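Local coordinates for protein trans-4-hydroxy-L-proline dehydratase (Clostridioides difficile 70-100-2010, PDB 6VXC) that is a glycyl radical enzyme that dehydrates trans-4-hydroxy-L-proline to (S)-1-pyrroline-5-carboxylate in the anaerobic breakdown of this amino acid, at residues A[621-629]-A[692-701]. Numbering follows the deposited sequence.
Sequences KTPKYGNDD and ISPEKGGDTN
Asn627 and Tyr625 reach from one loop into the other at two separate places. At the buried end the Tyr625 ring runs alongside the chain of residues 692-694, with the backbone carbonyls of Ile692 and Ser693 in plane at its edge. Its CG lies anti to the backbone N (chi1 167°), which carries the hydroxyl to Ile692, Tyr625 OH to Ile692 O 2.8 Å, in the carbonyl plane. Met636 of helix 630-647 and Cys710 of helix 703-711 also touch the tyrosine side chain. Between the two places Gly626 CA lies 4.4 Å from Pro694 CG, and Gly626 O sits 3.6 Å from Asp699 CB. This close passage, together with the positive phi of Gly626, leaves little room for a side chain. A water joins Tyr625 O to Glu695 N.

The amide nitrogen of Asn627 is held by two carbonyls, both in its amide plane: Asn627 ND2 donates across the contact to buried Gly698 O (2.8 Å, nearly straight) and within its own loop to Lys624 O. Its oxygen faces the exposed Thr700-Asn701 edge. Asn627 OD1 accepts from Thr700 N at 2.8 Å, in the carbonyl plane, and from Asn701 ND2 at 2.9 Å, above that plane and off the lone pair; the two amides cross with planes 83° apart. These four bonds fix which way the Asn627 amide is flipped. A second water accepts from Asn701 N and lies within hydrogen-bonding distance of Gly626 O. Here an asparagine cross-links two irregular loops through Gly698 O, Thr700 N and the side-chain amide of Asn701, joining the loop between helices 612-620 and 630-647, in the pyruvate formate lyase-like region, to the glycine radical region of this glycyl radical enzyme.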
loop_
_atom_site.group_PDB
_atom_site.type_symbol
_atom_site.label_atom_id
_atom_site.label_comp_id
_atom_site.label_asym_id
_atom_site.label_seq_id
_atom_site.Cartn_x
_atom_site.Cartn_y
_atom_site.Cartn_z
ATOM N N LYS A 621 -22.012 -11.503 -27.228
ATOM C CA LYS A 621 -21.829 -11.274 -28.656
ATOM C C LYS A 621 -21.139 -9.943 -28.948
ATOM O O LYS A 621 -21.329 -9.364 -30.017
ATOM C CB LYS A 621 -23.152 -11.394 -29.421
ATOM C CG LYS A 621 -23.700 -12.831 -29.587
ATOM C CD LYS A 621 -24.711 -13.246 -28.535
ATOM C CE LYS A 621 -25.545 -14.469 -29.003
ATOM N NZ LYS A 621 -24.792 -15.750 -29.054
ATOM N N THR A 622 -20.293 -9.478 -28.022
ATOM C CA THR A 622 -19.660 -8.174 -28.120
ATOM C C THR A 622 -18.172 -8.285 -27.808
ATOM O O THR A 622 -17.772 -9.061 -26.934
ATOM C CB THR A 622 -20.337 -7.176 -27.161
ATOM O OG1 THR A 622 -21.724 -7.050 -27.495
ATOM C CG2 THR A 622 -19.661 -5.784 -27.214
ATOM N N PRO A 623 -17.328 -7.544 -28.522
ATOM C CA PRO A 623 -15.889 -7.601 -28.246
ATOM C C PRO A 623 -15.582 -7.230 -26.798
ATOM O O PRO A 623 -16.305 -6.460 -26.166
ATOM C CB PRO A 623 -15.303 -6.578 -29.228
ATOM C CG PRO A 623 -16.293 -6.467 -30.295
ATOM C CD PRO A 623 -17.635 -6.631 -29.638
ATOM N N LYS A 624 -14.494 -7.803 -26.271
ATOM C CA LYS A 624 -14.119 -7.657 -24.868
ATOM C C LYS A 624 -12.625 -7.385 -24.707
ATOM O O LYS A 624 -11.786 -7.989 -25.381
ATOM C CB LYS A 624 -14.476 -8.917 -24.066
ATOM C CG LYS A 624 -15.978 -9.271 -23.981
ATOM C CD LYS A 624 -16.762 -8.314 -23.120
ATOM C CE LYS A 624 -18.256 -8.687 -23.078
ATOM N NZ LYS A 624 -19.031 -7.655 -22.344
ATOM N N TYR A 625 -12.301 -6.523 -23.755
ATOM C CA TYR A 625 -10.919 -6.282 -23.373
ATOM C C TYR A 625 -10.275 -7.553 -22.819
ATOM O O TYR A 625 -10.907 -8.326 -22.102
ATOM C CB TYR A 625 -10.904 -5.166 -22.336
ATOM C CG TYR A 625 -9.626 -4.969 -21.582
ATOM C CD1 TYR A 625 -8.494 -4.472 -22.219
ATOM C CD2 TYR A 625 -9.562 -5.244 -20.228
ATOM C CE1 TYR A 625 -7.334 -4.260 -21.533
ATOM C CE2 TYR A 625 -8.393 -5.009 -19.504
ATOM C CZ TYR A 625 -7.279 -4.532 -20.173
ATOM O OH TYR A 625 -6.099 -4.324 -19.500
ATOM N N GLY A 626 -9.001 -7.754 -23.140
ATOM C CA GLY A 626 -8.276 -8.925 -22.675
ATOM C C GLY A 626 -8.236 -10.088 -23.649
ATOM O O GLY A 626 -7.847 -11.196 -23.267
ATOM N N ASN A 627 -8.579 -9.863 -24.909
ATOM C CA ASN A 627 -8.539 -10.913 -25.914
ATOM C C ASN A 627 -7.611 -10.557 -27.060
ATOM O O ASN A 627 -7.658 -11.195 -28.115
ATOM C CB ASN A 627 -9.950 -11.200 -26.427
ATOM C CG ASN A 627 -10.839 -11.732 -25.343
ATOM O OD1 ASN A 627 -10.768 -12.912 -25.007
ATOM N ND2 ASN A 627 -11.655 -10.873 -24.767
ATOM N N ASP A 628 -6.738 -9.575 -26.857
ATOM C CA ASP A 628 -5.916 -9.045 -27.935
ATOM C C ASP A 628 -6.792 -8.614 -29.110
ATOM O O ASP A 628 -6.420 -8.751 -30.274
ATOM C CB ASP A 628 -4.854 -10.053 -28.387
ATOM C CG ASP A 628 -3.787 -9.411 -29.244
ATOM O OD1 ASP A 628 -3.603 -8.170 -29.152
ATOM O OD2 ASP A 628 -3.173 -10.138 -30.037
ATOM N N ASP A 629 -7.982 -8.096 -28.792
ATOM C CA ASP A 629 -8.956 -7.637 -29.780
ATOM C C ASP A 629 -8.927 -6.108 -29.819
ATOM O O ASP A 629 -9.396 -5.454 -28.883
ATOM C CB ASP A 629 -10.347 -8.159 -29.426
ATOM C CG ASP A 629 -11.403 -7.796 -30.455
ATOM O OD1 ASP A 629 -11.175 -6.904 -31.295
ATOM O OD2 ASP A 629 -12.482 -8.420 -30.403
ATOM N N ILE A 692 -5.901 -3.749 -13.697
ATOM C CA ILE A 692 -6.111 -3.679 -15.140
ATOM C C ILE A 692 -6.517 -5.041 -15.700
ATOM O O ILE A 692 -6.404 -5.281 -16.909
ATOM C CB ILE A 692 -4.881 -3.122 -15.884
ATOM C CG1 ILE A 692 -3.683 -4.081 -15.755
ATOM C CG2 ILE A 692 -4.580 -1.672 -15.454
ATOM C CD1 ILE A 692 -2.536 -3.785 -16.692
ATOM N N SER A 693 -7.005 -5.928 -14.844
ATOM C CA SER A 693 -7.401 -7.262 -15.253
ATOM C C SER A 693 -8.669 -7.197 -16.103
ATOM O O SER A 693 -9.400 -6.209 -16.068
ATOM C CB SER A 693 -7.669 -8.141 -14.028
ATOM O OG SER A 693 -6.601 -8.109 -13.091
ATOM N N PRO A 694 -8.953 -8.250 -16.865
ATOM C CA PRO A 694 -10.214 -8.308 -17.619
ATOM C C PRO A 694 -11.425 -8.387 -16.699
ATOM O O PRO A 694 -11.338 -8.788 -15.540
ATOM C CB PRO A 694 -10.084 -9.589 -18.443
ATOM C CG PRO A 694 -8.600 -9.916 -18.444
ATOM C CD PRO A 694 -8.073 -9.396 -17.141
ATOM N N GLU A 695 -12.574 -8.006 -17.252
ATOM C CA GLU A 695 -13.855 -8.178 -16.587
ATOM C C GLU A 695 -14.172 -9.664 -16.421
ATOM O O GLU A 695 -13.613 -10.523 -17.101
ATOM C CB GLU A 695 -14.978 -7.502 -17.387
ATOM C CG GLU A 695 -15.528 -6.201 -16.789
ATOM C CD GLU A 695 -16.525 -6.431 -15.648
ATOM O OE1 GLU A 695 -16.534 -7.537 -15.071
ATOM O OE2 GLU A 695 -17.303 -5.507 -15.331
ATOM N N LYS A 696 -15.125 -9.950 -15.538
ATOM C CA LYS A 696 -15.541 -11.326 -15.285
ATOM C C LYS A 696 -16.068 -11.967 -16.560
ATOM O O LYS A 696 -17.001 -11.454 -17.183
ATOM C CB LYS A 696 -16.602 -11.353 -14.190
ATOM C CG LYS A 696 -16.063 -10.915 -12.842
ATOM C CD LYS A 696 -14.996 -11.888 -12.360
ATOM C CE LYS A 696 -14.354 -11.454 -11.044
ATOM N NZ LYS A 696 -13.346 -10.379 -11.261
ATOM N N GLY A 697 -15.476 -13.095 -16.938
ATOM C CA GLY A 697 -15.836 -13.771 -18.160
ATOM C C GLY A 697 -15.408 -13.080 -19.434
ATOM O O GLY A 697 -15.778 -13.533 -20.517
ATOM N N GLY A 698 -14.622 -12.011 -19.344
ATOM C CA GLY A 698 -14.282 -11.241 -20.525
ATOM C C GLY A 698 -13.221 -11.857 -21.413
ATOM O O GLY A 698 -13.312 -11.788 -22.638
ATOM N N ASP A 699 -12.203 -12.453 -20.813
ATOM C CA ASP A 699 -11.069 -12.998 -21.546
ATOM C C ASP A 699 -11.329 -14.476 -21.835
ATOM O O ASP A 699 -11.393 -15.293 -20.922
ATOM C CB ASP A 699 -9.787 -12.787 -20.748
ATOM C CG ASP A 699 -9.864 -13.371 -19.338
ATOM O OD1 ASP A 699 -10.856 -13.136 -18.628
ATOM O OD2 ASP A 699 -8.907 -14.047 -18.926
ATOM N N THR A 700 -11.483 -14.819 -23.104
ATOM C CA THR A 700 -11.766 -16.199 -23.481
ATOM C C THR A 700 -10.706 -16.764 -24.411
ATOM O O THR A 700 -10.945 -17.776 -25.070
ATOM C CB THR A 700 -13.138 -16.311 -24.149
ATOM O OG1 THR A 700 -13.207 -15.402 -25.260
ATOM C CG2 THR A 700 -14.255 -16.029 -23.144
ATOM N N ASN A 701 -9.549 -16.125 -24.489
ATOM C CA ASN A 701 -8.534 -16.521 -25.447
ATOM C C ASN A 701 -7.194 -16.862 -24.802
ATOM O O ASN A 701 -6.189 -16.960 -25.504
ATOM C CB ASN A 701 -8.383 -15.425 -26.508
ATOM C CG ASN A 701 -9.519 -15.461 -27.530
ATOM O OD1 ASN A 701 -9.461 -16.223 -28.481
ATOM N ND2 ASN A 701 -10.553 -14.662 -27.320
HETATM O O HOH W 1 -12.869 -7.908 -20.122
HETATM O O HOH W 2 -8.010 -14.061 -23.390
#